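Local coordinates for RNA-binding protein Unr (Drosophila melanogaster, PDB 4QQB) that binds RNA as a regulator of dosage compensation, its first cold-shock domain associating with the 3'-UTR of msl-2 transcripts, at residues Gly19-Cys24 with Leu30-Ser35. Residues are numbered along the deposited sequence; the frame is centred on the assembly and turned at random.
Sequences GFIQCC and LFFHFS. With nucleotides of chain A.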
# COMPACT_ATOMS: atom_id res chain seq x y z
N GLY E 19 -7.60 -9.37 -17.35
CA GLY E 19 -8.51 -9.62 -18.44
C GLY E 19 -9.42 -10.80 -18.18
O GLY E 19 -9.38 -11.41 -17.10
N PHE E 20 -10.24 -11.12 -19.18
CA PHE E 20 -11.14 -12.25 -19.08
C PHE E 20 -11.07 -13.09 -20.34
O PHE E 20 -10.89 -12.57 -21.44
CB PHE E 20 -12.55 -11.78 -18.80
CG PHE E 20 -12.70 -11.09 -17.48
CD1 PHE E 20 -12.43 -9.73 -17.36
CD2 PHE E 20 -13.08 -11.80 -16.36
CE1 PHE E 20 -12.56 -9.09 -16.14
CE2 PHE E 20 -13.21 -11.17 -15.14
CZ PHE E 20 -12.95 -9.81 -15.03
N ILE E 21 -11.21 -14.40 -20.15
CA ILE E 21 -10.97 -15.38 -21.20
C ILE E 21 -12.17 -16.30 -21.35
O ILE E 21 -12.62 -16.89 -20.37
CB ILE E 21 -9.74 -16.23 -20.83
CG1 ILE E 21 -8.46 -15.43 -21.09
CG2 ILE E 21 -9.73 -17.53 -21.62
CD1 ILE E 21 -7.21 -16.09 -20.55
N GLN E 22 -12.69 -16.43 -22.57
CA GLN E 22 -13.68 -17.47 -22.85
C GLN E 22 -12.94 -18.76 -23.10
O GLN E 22 -12.09 -18.83 -23.99
CB GLN E 22 -14.59 -17.13 -24.04
CG GLN E 22 -16.01 -16.71 -23.66
CD GLN E 22 -16.77 -17.76 -22.85
OE1 GLN E 22 -17.70 -17.43 -22.11
NE2 GLN E 22 -16.38 -19.03 -23.00
N CYS E 23 -13.24 -19.78 -22.30
CA CYS E 23 -12.59 -21.08 -22.41
C CYS E 23 -13.22 -21.88 -23.54
O CYS E 23 -14.44 -21.89 -23.71
CB CYS E 23 -12.71 -21.85 -21.10
SG CYS E 23 -11.86 -21.10 -19.69
N CYS E 24 -12.38 -22.56 -24.31
CA CYS E 24 -12.85 -23.33 -25.45
C CYS E 24 -13.38 -24.69 -25.00
O CYS E 24 -14.54 -25.00 -25.23
CB CYS E 24 -11.73 -23.50 -26.47
SG CYS E 24 -11.20 -21.93 -27.18
N LEU E 30 -12.99 -17.06 -17.47
CA LEU E 30 -12.03 -16.90 -16.36
C LEU E 30 -11.37 -15.53 -16.31
O LEU E 30 -11.12 -14.89 -17.33
CB LEU E 30 -10.93 -17.96 -16.42
CG LEU E 30 -11.37 -19.43 -16.28
CD1 LEU E 30 -10.17 -20.35 -16.33
CD2 LEU E 30 -12.16 -19.65 -15.00
N PHE E 31 -11.09 -15.11 -15.09
CA PHE E 31 -10.26 -13.94 -14.80
C PHE E 31 -8.79 -14.33 -14.95
O PHE E 31 -8.43 -15.49 -14.75
CB PHE E 31 -10.54 -13.48 -13.36
CG PHE E 31 -9.62 -12.40 -12.86
CD1 PHE E 31 -8.39 -12.72 -12.29
CD2 PHE E 31 -9.99 -11.06 -12.94
CE1 PHE E 31 -7.54 -11.73 -11.83
CE2 PHE E 31 -9.14 -10.07 -12.48
CZ PHE E 31 -7.92 -10.40 -11.93
N PHE E 32 -7.95 -13.38 -15.32
CA PHE E 32 -6.51 -13.59 -15.28
C PHE E 32 -5.79 -12.26 -15.12
O PHE E 32 -6.18 -11.26 -15.71
CB PHE E 32 -6.02 -14.32 -16.54
CG PHE E 32 -5.83 -13.42 -17.74
CD1 PHE E 32 -6.87 -13.18 -18.62
CD2 PHE E 32 -4.60 -12.82 -17.98
CE1 PHE E 32 -6.69 -12.37 -19.72
CE2 PHE E 32 -4.41 -12.00 -19.08
CZ PHE E 32 -5.46 -11.77 -19.95
N HIS E 33 -4.73 -12.27 -14.31
CA HIS E 33 -3.92 -11.08 -14.08
C HIS E 33 -2.71 -11.09 -15.01
O HIS E 33 -2.18 -12.15 -15.34
CB HIS E 33 -3.49 -11.02 -12.61
CG HIS E 33 -2.89 -9.71 -12.21
ND1 HIS E 33 -1.61 -9.58 -11.74
CD2 HIS E 33 -3.41 -8.45 -12.23
CE1 HIS E 33 -1.36 -8.31 -11.47
NE2 HIS E 33 -2.44 -7.61 -11.75
N PHE E 34 -2.25 -9.91 -15.42
CA PHE E 34 -1.12 -9.82 -16.35
C PHE E 34 0.19 -10.39 -15.79
O PHE E 34 1.13 -10.63 -16.55
CB PHE E 34 -0.93 -8.38 -16.86
CG PHE E 34 -2.07 -7.89 -17.73
CD1 PHE E 34 -3.05 -8.76 -18.23
CD2 PHE E 34 -2.14 -6.54 -18.09
CE1 PHE E 34 -4.08 -8.29 -19.03
CE2 PHE E 34 -3.17 -6.07 -18.89
CZ PHE E 34 -4.14 -6.95 -19.36
N SER E 35 0.25 -10.60 -14.48
CA SER E 35 1.31 -11.40 -13.87
C SER E 35 1.42 -12.77 -14.50
O SER E 35 2.52 -13.32 -14.61
CB SER E 35 1.04 -11.59 -12.38
OG SER E 35 0.97 -10.34 -11.72
P C A 11 -3.68 -4.54 -9.58
OP1 C A 11 -2.59 -4.72 -8.60
OP2 C A 11 -3.44 -4.89 -10.99
O5' C A 11 -4.96 -5.32 -9.05
C5' C A 11 -6.12 -5.48 -9.87
C4' C A 11 -6.80 -6.80 -9.56
O4' C A 11 -5.90 -7.90 -9.86
C3' C A 11 -7.23 -6.99 -8.11
O3' C A 11 -8.51 -7.61 -8.05
C2' C A 11 -6.15 -7.92 -7.56
O2' C A 11 -6.59 -8.67 -6.45
C1' C A 11 -5.89 -8.80 -8.77
N1 C A 11 -4.59 -9.49 -8.75
C2 C A 11 -4.55 -10.89 -8.73
O2 C A 11 -5.62 -11.53 -8.72
N3 C A 11 -3.35 -11.52 -8.71
C4 C A 11 -2.22 -10.80 -8.72
N4 C A 11 -1.06 -11.46 -8.71
C5 C A 11 -2.23 -9.38 -8.74
C6 C A 11 -3.43 -8.77 -8.76
P A A 12 -9.79 -6.76 -7.62
OP1 A A 12 -9.42 -5.31 -7.62
OP2 A A 12 -10.36 -7.38 -6.41
O5' A A 12 -10.82 -7.09 -8.79
C5' A A 12 -11.11 -6.14 -9.83
C4' A A 12 -12.27 -6.62 -10.67
O4' A A 12 -11.97 -7.96 -11.14
C3' A A 12 -13.60 -6.72 -9.93
O3' A A 12 -14.70 -6.38 -10.78
C2' A A 12 -13.65 -8.19 -9.51
O2' A A 12 -14.94 -8.73 -9.37
C1' A A 12 -12.97 -8.86 -10.70
N9 A A 12 -12.33 -10.14 -10.39
C8 A A 12 -11.16 -10.35 -9.72
N7 A A 12 -10.82 -11.62 -9.63
C5 A A 12 -11.85 -12.28 -10.29
C6 A A 12 -12.08 -13.64 -10.55
N6 A A 12 -11.27 -14.62 -10.14
N1 A A 12 -13.20 -13.96 -11.24
C2 A A 12 -14.01 -12.98 -11.64
N3 A A 12 -13.90 -11.66 -11.46
C4 A A 12 -12.78 -11.38 -10.77
P C A 13 -15.21 -4.86 -10.87
OP1 C A 13 -14.20 -3.97 -10.25
OP2 C A 13 -16.60 -4.82 -10.37
O5' C A 13 -15.26 -4.59 -12.44
C5' C A 13 -14.16 -3.98 -13.14
C4' C A 13 -14.22 -4.30 -14.62
O4' C A 13 -14.10 -5.74 -14.81
C3' C A 13 -15.50 -3.90 -15.33
O3' C A 13 -15.23 -3.51 -16.67
C2' C A 13 -16.31 -5.19 -15.32
O2' C A 13 -17.31 -5.26 -16.31
C1' C A 13 -15.21 -6.22 -15.54
N1 C A 13 -15.57 -7.55 -15.02
C2 C A 13 -15.91 -8.56 -15.93
O2 C A 13 -15.89 -8.31 -17.14
N3 C A 13 -16.25 -9.78 -15.46
C4 C A 13 -16.26 -10.01 -14.14
N4 C A 13 -16.61 -11.23 -13.72
C5 C A 13 -15.93 -9.00 -13.20
C6 C A 13 -15.59 -7.79 -13.68
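Phe20 and Phe31 are paired, without hydrogen bonds between them, across two neighbouring antiparallel strands of the cold-shock domain, a five-stranded OB-fold barrel whose aromatic surface binds single-stranded RNA. Their rings meet in an offset edge-to-face pair, planes at 78°, with the edge of Phe31 turned toward the face of Phe20. Each ring takes a base on one of its faces: A12 of chain A lies over Phe31, its N7 above the ring centre, and also brings its N3 to the edge of Phe20, while C13 of chain A lies over one face of Phe20 toward its outer end, N3 lying 3.3 Å from Phe20 CZ. Flat, apolar phenylalanine suits both places, since it can stack on a base and still pack against its neighbour. With CG of Phe31 anti to the backbone N (chi1 172°), the ring lies beneath the adenine.

His33 extends this platform under C11 of chain A. The cytosine lies over one face of its ring, C5 offset toward the rim, and NE2 donates to the phosphate oxygen OP2 of C11 at 3.0 Å, combining base and backbone recognition in one side chain. ND1 is hydrogen-bonded to Ser35 OG at 2.7 Å, which restricts the ring's rotation. A leucine here would probably leave the C11 phosphate without this donor and the cytosine without its flat partner.

On the other face of the sheet, Ile21, Leu30 and Phe32 enter the barrel core, where Cys23 SG packs against Leu30 CG. Ile21 and Phe32 cross at about a right angle, CD1 of the isoleucine reaching CD1 of the ring at 3.5 Å. Phe32 bends over Gly19, whose lack of a side chain lets the ring settle on the backbone. Beside it, Gly19 N donates to Phe32 O at 2.9 Å, and Phe32 N returns a bond of 3.0 Å to Gly19 O.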